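Local atomic coordinates of Phenylalanine/tyrosine ammonia-lyase (Rhodosporidium toruloides, PDB entry 1Y2M), a protein that catalyses the non-oxidative deamination of L-phenylalanine and L-tyrosine to trans-cinnamic acid and p-coumaric acid, the entry step of phenylpropanoid metabolism. Residues B[558-570]-B[608-621]. Sequence-based numbering, arbitrary orientation.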
loop_
_atom_site.group_PDB
_atom_site.type_symbol
_atom_site.label_atom_id
_atom_site.label_comp_id
_atom_site.label_asym_id
_atom_site.label_seq_id
_atom_site.Cartn_x
_atom_site.Cartn_y
_atom_site.Cartn_z
ATOM N N GLN B 558 -46.909 46.456 -13.949
ATOM C CA GLN B 558 -47.383 47.455 -13.037
ATOM C C GLN B 558 -46.473 48.679 -13.030
ATOM O O GLN B 558 -46.969 49.819 -13.063
ATOM C CB GLN B 558 -47.493 46.877 -11.646
ATOM C CG GLN B 558 -47.972 47.858 -10.591
ATOM C CD GLN B 558 -47.989 47.259 -9.179
ATOM O OE1 GLN B 558 -47.389 46.204 -8.920
ATOM N NE2 GLN B 558 -48.675 47.944 -8.259
ATOM N N HIS B 559 -45.162 48.458 -13.011
ATOM C CA HIS B 559 -44.220 49.572 -12.843
ATOM C C HIS B 559 -43.884 50.268 -14.141
ATOM O O HIS B 559 -43.751 51.483 -14.174
ATOM C CB HIS B 559 -42.952 49.102 -12.089
ATOM C CG HIS B 559 -43.206 48.860 -10.641
ATOM N ND1 HIS B 559 -42.982 49.816 -9.679
ATOM C CD2 HIS B 559 -43.786 47.819 -10.003
ATOM C CE1 HIS B 559 -43.341 49.346 -8.498
ATOM N NE2 HIS B 559 -43.839 48.136 -8.667
ATOM N N PHE B 560 -43.730 49.489 -15.208
ATOM C CA PHE B 560 -43.174 49.977 -16.447
ATOM C C PHE B 560 -44.116 49.910 -17.629
ATOM O O PHE B 560 -43.798 50.446 -18.681
ATOM C CB PHE B 560 -41.946 49.158 -16.810
ATOM C CG PHE B 560 -40.897 49.073 -15.715
ATOM C CD1 PHE B 560 -40.611 50.164 -14.881
ATOM C CD2 PHE B 560 -40.197 47.896 -15.528
ATOM C CE1 PHE B 560 -39.618 50.059 -13.895
ATOM C CE2 PHE B 560 -39.232 47.808 -14.561
ATOM C CZ PHE B 560 -38.935 48.888 -13.768
ATOM N N GLY B 561 -45.281 49.283 -17.471
ATOM C CA GLY B 561 -46.152 49.070 -18.619
ATOM C C GLY B 561 -46.490 50.357 -19.371
ATOM O O GLY B 561 -46.471 50.401 -20.608
ATOM N N SER B 562 -46.782 51.425 -18.644
ATOM C CA SER B 562 -47.189 52.650 -19.333
ATOM C C SER B 562 -46.019 53.274 -20.077
ATOM O O SER B 562 -46.169 53.744 -21.186
ATOM C CB SER B 562 -47.876 53.642 -18.387
ATOM O OG SER B 562 -47.138 53.844 -17.213
ATOM N N ALA B 563 -44.835 53.243 -19.481
ATOM C CA ALA B 563 -43.648 53.744 -20.158
ATOM C C ALA B 563 -43.284 52.913 -21.403
ATOM O O ALA B 563 -42.578 53.410 -22.278
ATOM C CB ALA B 563 -42.493 53.819 -19.187
HETATM N N MSE B 564 -43.758 51.658 -21.496
HETATM C CA MSE B 564 -43.437 50.813 -22.656
HETATM C C MSE B 564 -44.561 50.783 -23.689
HETATM O O MSE B 564 -44.470 50.108 -24.702
HETATM C CB MSE B 564 -43.144 49.378 -22.218
HETATM C CG MSE B 564 -42.042 49.289 -21.249
HETATM SE SE MSE B 564 -41.597 47.396 -20.812
HETATM C CE MSE B 564 -43.348 46.855 -19.934
ATOM N N THR B 565 -45.639 51.500 -23.432
ATOM C CA THR B 565 -46.777 51.433 -24.343
ATOM C C THR B 565 -46.341 51.896 -25.749
ATOM O O THR B 565 -45.602 52.870 -25.876
ATOM C CB THR B 565 -47.953 52.288 -23.821
ATOM O OG1 THR B 565 -49.045 52.210 -24.750
ATOM C CG2 THR B 565 -47.564 53.755 -23.656
ATOM N N GLY B 566 -46.753 51.162 -26.791
ATOM C CA GLY B 566 -46.448 51.539 -28.167
ATOM C C GLY B 566 -45.067 51.127 -28.600
ATOM O O GLY B 566 -44.653 51.411 -29.715
ATOM N N SER B 567 -44.349 50.430 -27.730
ATOM C CA SER B 567 -43.010 49.989 -28.054
ATOM C C SER B 567 -42.975 48.482 -28.258
ATOM O O SER B 567 -43.957 47.745 -28.012
ATOM C CB SER B 567 -42.049 50.346 -26.912
ATOM O OG SER B 567 -42.170 49.427 -25.827
ATOM N N ASN B 568 -41.812 48.015 -28.661
ATOM C CA ASN B 568 -41.555 46.598 -28.720
ATOM C C ASN B 568 -40.491 46.247 -27.690
ATOM O O ASN B 568 -39.609 45.417 -27.949
ATOM C CB ASN B 568 -41.139 46.208 -30.147
ATOM C CG ASN B 568 -41.036 44.725 -30.326
ATOM O OD1 ASN B 568 -41.762 43.959 -29.666
ATOM N ND2 ASN B 568 -40.094 44.288 -31.170
ATOM N N LEU B 569 -40.656 46.807 -26.479
ATOM C CA LEU B 569 -39.677 46.590 -25.377
ATOM C C LEU B 569 -40.054 45.534 -24.338
ATOM O O LEU B 569 -39.188 45.056 -23.597
ATOM C CB LEU B 569 -39.431 47.892 -24.613
ATOM C CG LEU B 569 -38.890 49.044 -25.435
ATOM C CD1 LEU B 569 -38.933 50.313 -24.623
ATOM C CD2 LEU B 569 -37.502 48.689 -25.866
ATOM N N ARG B 570 -41.322 45.140 -24.281
ATOM C CA ARG B 570 -41.782 44.251 -23.192
ATOM C C ARG B 570 -41.227 42.825 -23.253
ATOM O O ARG B 570 -40.701 42.310 -22.253
ATOM C CB ARG B 570 -43.295 44.240 -23.110
ATOM C CG ARG B 570 -43.829 43.352 -21.997
ATOM C CD ARG B 570 -45.272 43.707 -21.715
ATOM N NE ARG B 570 -45.946 42.815 -20.757
ATOM C CZ ARG B 570 -46.473 41.624 -21.061
ATOM N NH1 ARG B 570 -46.330 41.088 -22.269
ATOM N NH2 ARG B 570 -47.097 40.936 -20.122
ATOM N N VAL B 608 -32.706 46.786 -16.669
ATOM C CA VAL B 608 -33.772 47.736 -16.967
ATOM C C VAL B 608 -33.244 49.042 -17.581
ATOM O O VAL B 608 -33.791 49.553 -18.557
ATOM C CB VAL B 608 -34.649 48.050 -15.740
ATOM C CG1 VAL B 608 -35.697 49.134 -16.038
ATOM C CG2 VAL B 608 -35.302 46.762 -15.212
ATOM N N VAL B 609 -32.150 49.578 -17.001
ATOM C CA VAL B 609 -31.539 50.795 -17.498
ATOM C C VAL B 609 -31.197 50.676 -19.009
ATOM O O VAL B 609 -31.422 51.619 -19.770
ATOM C CB VAL B 609 -30.268 51.165 -16.695
ATOM C CG1 VAL B 609 -29.459 52.240 -17.399
ATOM C CG2 VAL B 609 -30.645 51.641 -15.280
ATOM N N GLU B 610 -30.612 49.531 -19.402
ATOM C CA GLU B 610 -30.265 49.272 -20.782
ATOM C C GLU B 610 -31.512 49.106 -21.649
ATOM O O GLU B 610 -31.703 49.808 -22.635
ATOM C CB GLU B 610 -29.412 48.021 -20.911
ATOM C CG GLU B 610 -29.010 47.684 -22.321
ATOM C CD GLU B 610 -27.930 46.600 -22.399
ATOM O OE1 GLU B 610 -27.330 46.240 -21.350
ATOM O OE2 GLU B 610 -27.675 46.116 -23.523
ATOM N N VAL B 611 -32.356 48.157 -21.263
ATOM C CA VAL B 611 -33.477 47.767 -22.137
ATOM C C VAL B 611 -34.482 48.911 -22.313
ATOM O O VAL B 611 -35.025 49.147 -23.413
ATOM C CB VAL B 611 -34.158 46.494 -21.619
ATOM C CG1 VAL B 611 -35.394 46.212 -22.444
ATOM C CG2 VAL B 611 -33.187 45.327 -21.683
ATOM N N LEU B 612 -34.693 49.661 -21.242
ATOM C CA LEU B 612 -35.639 50.762 -21.253
ATOM C C LEU B 612 -34.928 52.126 -21.314
ATOM O O LEU B 612 -35.502 53.174 -20.958
ATOM C CB LEU B 612 -36.532 50.709 -20.008
ATOM C CG LEU B 612 -37.435 49.476 -19.812
ATOM C CD1 LEU B 612 -38.449 49.737 -18.722
ATOM C CD2 LEU B 612 -38.119 49.005 -21.103
ATOM N N SER B 613 -33.694 52.141 -21.805
ATOM C CA SER B 613 -32.965 53.412 -21.852
ATOM C C SER B 613 -33.647 54.490 -22.711
ATOM O O SER B 613 -33.348 55.696 -22.562
ATOM C CB SER B 613 -31.555 53.209 -22.395
ATOM O OG SER B 613 -31.653 52.848 -23.747
ATOM N N SER B 614 -34.507 54.094 -23.658
ATOM C CA SER B 614 -35.250 55.077 -24.475
ATOM C C SER B 614 -36.470 55.737 -23.789
ATOM O O SER B 614 -37.064 56.700 -24.338
ATOM C CB SER B 614 -35.718 54.432 -25.780
ATOM O OG SER B 614 -36.769 53.524 -25.509
ATOM N N THR B 615 -36.861 55.215 -22.620
ATOM C CA THR B 615 -38.103 55.617 -21.950
ATOM C C THR B 615 -37.968 56.789 -20.984
ATOM O O THR B 615 -36.872 57.219 -20.629
ATOM C CB THR B 615 -38.705 54.456 -21.162
ATOM O OG1 THR B 615 -37.897 54.177 -19.996
ATOM C CG2 THR B 615 -38.831 53.208 -22.059
ATOM N N SER B 616 -39.114 57.247 -20.502
ATOM C CA SER B 616 -39.189 58.407 -19.647
ATOM C C SER B 616 -39.099 58.082 -18.141
ATOM O O SER B 616 -39.260 58.982 -17.309
ATOM C CB SER B 616 -40.507 59.142 -19.944
ATOM O OG SER B 616 -41.568 58.265 -19.655
ATOM N N LEU B 617 -38.847 56.824 -17.794
ATOM C CA LEU B 617 -38.835 56.372 -16.404
ATOM C C LEU B 617 -37.802 57.101 -15.578
ATOM O O LEU B 617 -36.677 57.259 -16.006
ATOM C CB LEU B 617 -38.564 54.881 -16.315
ATOM C CG LEU B 617 -39.798 54.054 -16.735
ATOM C CD1 LEU B 617 -39.435 52.612 -17.067
ATOM C CD2 LEU B 617 -40.917 54.140 -15.665
ATOM N N SER B 618 -38.183 57.506 -14.383
ATOM C CA SER B 618 -37.205 58.061 -13.459
ATOM C C SER B 618 -36.392 56.992 -12.748
ATOM O O SER B 618 -36.821 55.826 -12.585
ATOM C CB SER B 618 -37.925 58.896 -12.428
ATOM O OG SER B 618 -38.634 58.055 -11.545
ATOM N N LEU B 619 -35.228 57.383 -12.226
ATOM C CA LEU B 619 -34.456 56.464 -11.416
ATOM C C LEU B 619 -35.266 56.057 -10.203
ATOM O O LEU B 619 -35.229 54.894 -9.814
ATOM C CB LEU B 619 -33.109 57.035 -11.002
ATOM C CG LEU B 619 -32.171 57.343 -12.178
ATOM C CD1 LEU B 619 -30.767 57.731 -11.656
ATOM C CD2 LEU B 619 -32.045 56.114 -12.993
ATOM N N ALA B 620 -36.064 56.981 -9.668
ATOM C CA ALA B 620 -36.886 56.657 -8.493
ATOM C C ALA B 620 -37.862 55.514 -8.810
ATOM O O ALA B 620 -38.119 54.632 -7.987
ATOM C CB ALA B 620 -37.641 57.889 -8.014
ATOM N N ALA B 621 -38.422 55.554 -10.020
ATOM C CA ALA B 621 -39.407 54.561 -10.475
ATOM C C ALA B 621 -38.780 53.201 -10.678
ATOM O O ALA B 621 -39.345 52.172 -10.297
ATOM C CB ALA B 621 -40.044 55.024 -11.735
HETATM O O HOH W 1 -42.047 52.367 -9.931
HETATM O O HOH W 2 -41.421 56.108 -22.047
#
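Phe-560 of helix 506-560 pushes its ring among Val-608, Leu-612 and Leu-617, at the tip of an antiparallel helical bundle where two helix-to-helix connections meet. This end of the bundle, away from the catalytic and substrate-binding residues, illustrates how an aromatic ring can tie together two connections where the chain turns back. Leu-612, just past helix 593-611, crosses Phe-560 at about a right angle and sets its CD1 over one face of the ring, 3.9 Å from CG. Leu-617 also comes in crosswise, its CD1 obliquely 3.5 Å from Phe-560 CD1, while Val-608 comes from the opposite direction, its CG1 lying obliquely 4.0 Å from Phe-560 CZ. With CG beside the backbone N (chi1 -53°), the ring of Phe-560 reaches into this group, and Trp-625 of helix 619-646 adds a further aromatic neighbour. Were the ring cut back to a methyl, as in an alanine here, a gap would probably open against the CD1 methyls of both leucines. The other branch of Leu-612 serves a second cluster: its CD2 lies 3.8 Å from both Leu-569 CD1 and SE of Met-564, present as selenomethionine. Leu-569 in turn slides past Thr-615, methyl beside methyl. Thr-615 OG1 donates to Leu-612 O in the carbonyl plane, on a lone pair, and Thr-615 N shares that acceptor, fixing the turn. Ala-563 extends the apolar layer, its CB 3.7 Å from Leu-617 CG. Water links the backbones and the imidazole: one molecule donates to Ala-563 O and accepts from Ser-616 N, and another, in the ring plane of His-559, lies 2.7 Å from ND1 and donates to Ala-621 O.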